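Local structure of germination protein YpeB (Bacillus megaterium QM B1551, 5BOI) at residues T54-I62 with L70-I78. The protein takes part in the germination of Bacillus spores, and its C-terminal part, built from PepSY domains, is probably inhibitory in role. Numbering follows the deposited sequence.
Sequences TNQETYMDI and LWVLEDRDI
Strands 57-62 and 70-74 form an antiparallel beta hairpin in the PepSY region of YpeB, and Tyr59 and Leu73 make a hydrogen-bonded pair, with Tyr59 N to Leu73 O and Leu73 N to Tyr59 O both 2.8 Å. Nearer the hairpin turn the pairing slips into a classic beta bulge: Leu70 and Trp71 both face Asp61, whose carbonyl O accepts Leu70 N at 3.0 Å and, weakly, Trp71 N. On one face Met60 and Val72 form an apolar patch, with Thr58 and Glu74 further along the same face. Met60 reaches out as an extended chain, CG anti to the backbone N (chi1 -179°), which lays Met60 CG 3.7 Å from Val72 CG2; Phe22, at the end of helix 12-22, touches both residues. The carbon chain of Glu74 lies beside Thr58. The other face carries Tyr59, Asp61 and Trp71. Here the carboxylate of Asp61 runs alongside the indole, the planes 48° apart, and Asp61 OD2 comes within 3.2 Å of Trp71 CE3 while OD1 is hydrogen-bonded to Ser46 OG of strand 44-50. Tyr59 CB rests against Trp71 CZ3. At the open end, Asp75 N still bonds to Glu57 O, and a water accepts from Glu57 N and donates to Asp75 O, bridging the segments as they part. Gln56 folds back at chi2 (-72°) and lays its amide against Arg76 CG, with the amide and guanidinium planes nearly perpendicular. Losing that amide to an alanine here is likely to leave the Arg76 methylene groups less covered where the chains diverge. The hairpin thus sets an apolar patch against the helix, whereas at its open end the backbone bond of Asp75 to Glu57 and one water still link the segments.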
# COMPACT_ATOMS: atom_id res chain seq x y z
N THR A 54 2.64 6.11 28.51
CA THR A 54 3.18 7.31 27.89
C THR A 54 1.95 8.03 27.37
O THR A 54 0.88 7.45 27.37
CB THR A 54 4.15 7.00 26.75
OG1 THR A 54 3.42 6.46 25.64
CG2 THR A 54 5.18 5.98 27.20
N ASN A 55 2.07 9.27 26.93
CA ASN A 55 0.91 9.91 26.31
C ASN A 55 1.06 9.97 24.79
O ASN A 55 0.74 10.98 24.15
CB ASN A 55 0.69 11.30 26.90
CG ASN A 55 -0.04 11.26 28.23
OD1 ASN A 55 -0.50 10.20 28.66
ND2 ASN A 55 -0.14 12.41 28.89
N GLN A 56 1.56 8.88 24.23
CA GLN A 56 1.62 8.68 22.79
C GLN A 56 0.23 8.65 22.18
O GLN A 56 -0.67 7.96 22.68
CB GLN A 56 2.36 7.37 22.46
CG GLN A 56 3.87 7.39 22.65
CD GLN A 56 4.61 8.22 21.60
OE1 GLN A 56 3.99 8.85 20.74
NE2 GLN A 56 5.94 8.20 21.66
N GLU A 57 0.04 9.38 21.09
CA GLU A 57 -1.26 9.44 20.44
C GLU A 57 -1.25 8.76 19.07
O GLU A 57 -0.27 8.83 18.33
CB GLU A 57 -1.72 10.88 20.29
CG GLU A 57 -1.90 11.61 21.61
CD GLU A 57 -2.42 13.02 21.42
OE1 GLU A 57 -3.33 13.20 20.59
OE2 GLU A 57 -1.92 13.93 22.10
N THR A 58 -2.36 8.09 18.77
CA THR A 58 -2.55 7.41 17.50
C THR A 58 -3.82 7.94 16.85
O THR A 58 -4.85 8.09 17.52
CB THR A 58 -2.64 5.88 17.67
OG1 THR A 58 -1.38 5.38 18.13
CG2 THR A 58 -3.01 5.19 16.34
N TYR A 59 -3.75 8.22 15.56
CA TYR A 59 -4.88 8.76 14.83
C TYR A 59 -5.36 7.73 13.82
O TYR A 59 -4.56 7.17 13.07
CB TYR A 59 -4.50 10.07 14.13
CG TYR A 59 -3.80 11.04 15.05
CD1 TYR A 59 -2.43 10.98 15.27
CD2 TYR A 59 -4.52 12.02 15.73
CE1 TYR A 59 -1.79 11.86 16.12
CE2 TYR A 59 -3.89 12.91 16.58
CZ TYR A 59 -2.52 12.82 16.77
OH TYR A 59 -1.89 13.71 17.62
N MET A 60 -6.65 7.48 13.82
CA MET A 60 -7.20 6.46 12.95
C MET A 60 -8.50 6.91 12.33
O MET A 60 -9.38 7.43 13.01
CB MET A 60 -7.41 5.16 13.71
CG MET A 60 -7.96 4.06 12.81
SD MET A 60 -7.85 2.42 13.56
CE MET A 60 -8.32 1.38 12.17
N ASP A 61 -8.62 6.70 11.02
CA ASP A 61 -9.85 7.01 10.33
C ASP A 61 -10.52 5.73 9.85
O ASP A 61 -9.88 4.81 9.32
CB ASP A 61 -9.58 7.96 9.17
CG ASP A 61 -9.15 9.35 9.64
OD1 ASP A 61 -10.04 10.17 9.94
OD2 ASP A 61 -7.93 9.61 9.72
N ILE A 62 -11.83 5.67 10.06
CA ILE A 62 -12.63 4.53 9.66
C ILE A 62 -13.86 5.05 8.92
O ILE A 62 -14.39 6.11 9.25
CB ILE A 62 -13.06 3.67 10.86
CG1 ILE A 62 -11.86 3.40 11.78
CG2 ILE A 62 -13.74 2.39 10.41
CD1 ILE A 62 -12.11 2.34 12.83
N LEU A 70 -9.37 2.82 7.18
CA LEU A 70 -8.99 3.66 6.06
C LEU A 70 -7.56 4.19 6.18
O LEU A 70 -6.79 4.13 5.22
CB LEU A 70 -9.97 4.83 5.97
CG LEU A 70 -9.89 5.68 4.71
CD1 LEU A 70 -10.27 4.86 3.48
CD2 LEU A 70 -10.80 6.88 4.88
N TRP A 71 -7.21 4.72 7.35
CA TRP A 71 -5.94 5.41 7.55
C TRP A 71 -5.54 5.35 9.02
O TRP A 71 -6.39 5.41 9.90
CB TRP A 71 -6.05 6.87 7.07
CG TRP A 71 -4.76 7.66 7.11
CD1 TRP A 71 -3.79 7.72 6.14
CD2 TRP A 71 -4.32 8.52 8.17
NE1 TRP A 71 -2.77 8.55 6.54
CE2 TRP A 71 -3.07 9.06 7.78
CE3 TRP A 71 -4.86 8.88 9.41
CZ2 TRP A 71 -2.35 9.94 8.59
CZ3 TRP A 71 -4.14 9.76 10.21
CH2 TRP A 71 -2.90 10.28 9.79
N VAL A 72 -4.24 5.20 9.28
CA VAL A 72 -3.69 5.13 10.64
C VAL A 72 -2.36 5.86 10.73
O VAL A 72 -1.53 5.80 9.81
CB VAL A 72 -3.46 3.67 11.12
CG1 VAL A 72 -2.67 3.64 12.45
CG2 VAL A 72 -4.77 2.93 11.28
N LEU A 73 -2.15 6.56 11.83
CA LEU A 73 -0.81 7.04 12.12
C LEU A 73 -0.56 7.05 13.61
O LEU A 73 -1.31 7.68 14.36
CB LEU A 73 -0.59 8.44 11.54
CG LEU A 73 0.84 8.91 11.78
CD1 LEU A 73 1.82 7.89 11.23
CD2 LEU A 73 1.08 10.28 11.17
N GLU A 74 0.46 6.31 14.04
CA GLU A 74 0.95 6.36 15.41
C GLU A 74 2.09 7.35 15.42
O GLU A 74 3.14 7.06 14.84
CB GLU A 74 1.42 4.99 15.91
CG GLU A 74 0.38 3.88 15.80
CD GLU A 74 0.83 2.60 16.51
OE1 GLU A 74 1.81 2.65 17.29
OE2 GLU A 74 0.20 1.54 16.27
N ASP A 75 1.89 8.50 16.05
CA ASP A 75 2.88 9.57 16.01
C ASP A 75 4.00 9.33 17.01
O ASP A 75 4.01 9.89 18.11
CB ASP A 75 2.21 10.92 16.27
CG ASP A 75 3.14 12.09 16.02
OD1 ASP A 75 4.06 11.95 15.18
OD2 ASP A 75 2.95 13.14 16.66
N ARG A 76 4.96 8.51 16.60
CA ARG A 76 5.97 7.96 17.49
C ARG A 76 7.31 7.84 16.77
O ARG A 76 7.39 7.31 15.67
CB ARG A 76 5.52 6.60 18.01
CG ARG A 76 6.37 6.03 19.14
CD ARG A 76 5.74 4.78 19.75
NE ARG A 76 6.05 3.55 19.01
CZ ARG A 76 5.19 2.91 18.23
NH1 ARG A 76 5.57 1.79 17.61
NH2 ARG A 76 3.96 3.37 18.05
N ASP A 77 8.38 8.34 17.40
CA ASP A 77 9.71 8.23 16.84
C ASP A 77 10.42 6.96 17.34
O ASP A 77 10.42 6.68 18.54
CB ASP A 77 10.54 9.47 17.19
CG ASP A 77 11.87 9.49 16.48
OD1 ASP A 77 11.89 9.64 15.23
OD2 ASP A 77 12.90 9.35 17.16
N ILE A 78 11.02 6.22 16.41
CA ILE A 78 11.60 4.89 16.71
C ILE A 78 13.10 4.98 17.05
O ILE A 78 13.90 5.43 16.23
CB ILE A 78 11.38 3.93 15.52
CG1 ILE A 78 9.90 3.91 15.10
CG2 ILE A 78 11.91 2.54 15.84
CD1 ILE A 78 8.92 3.53 16.24
O HOH W 1 2.14 11.02 20.30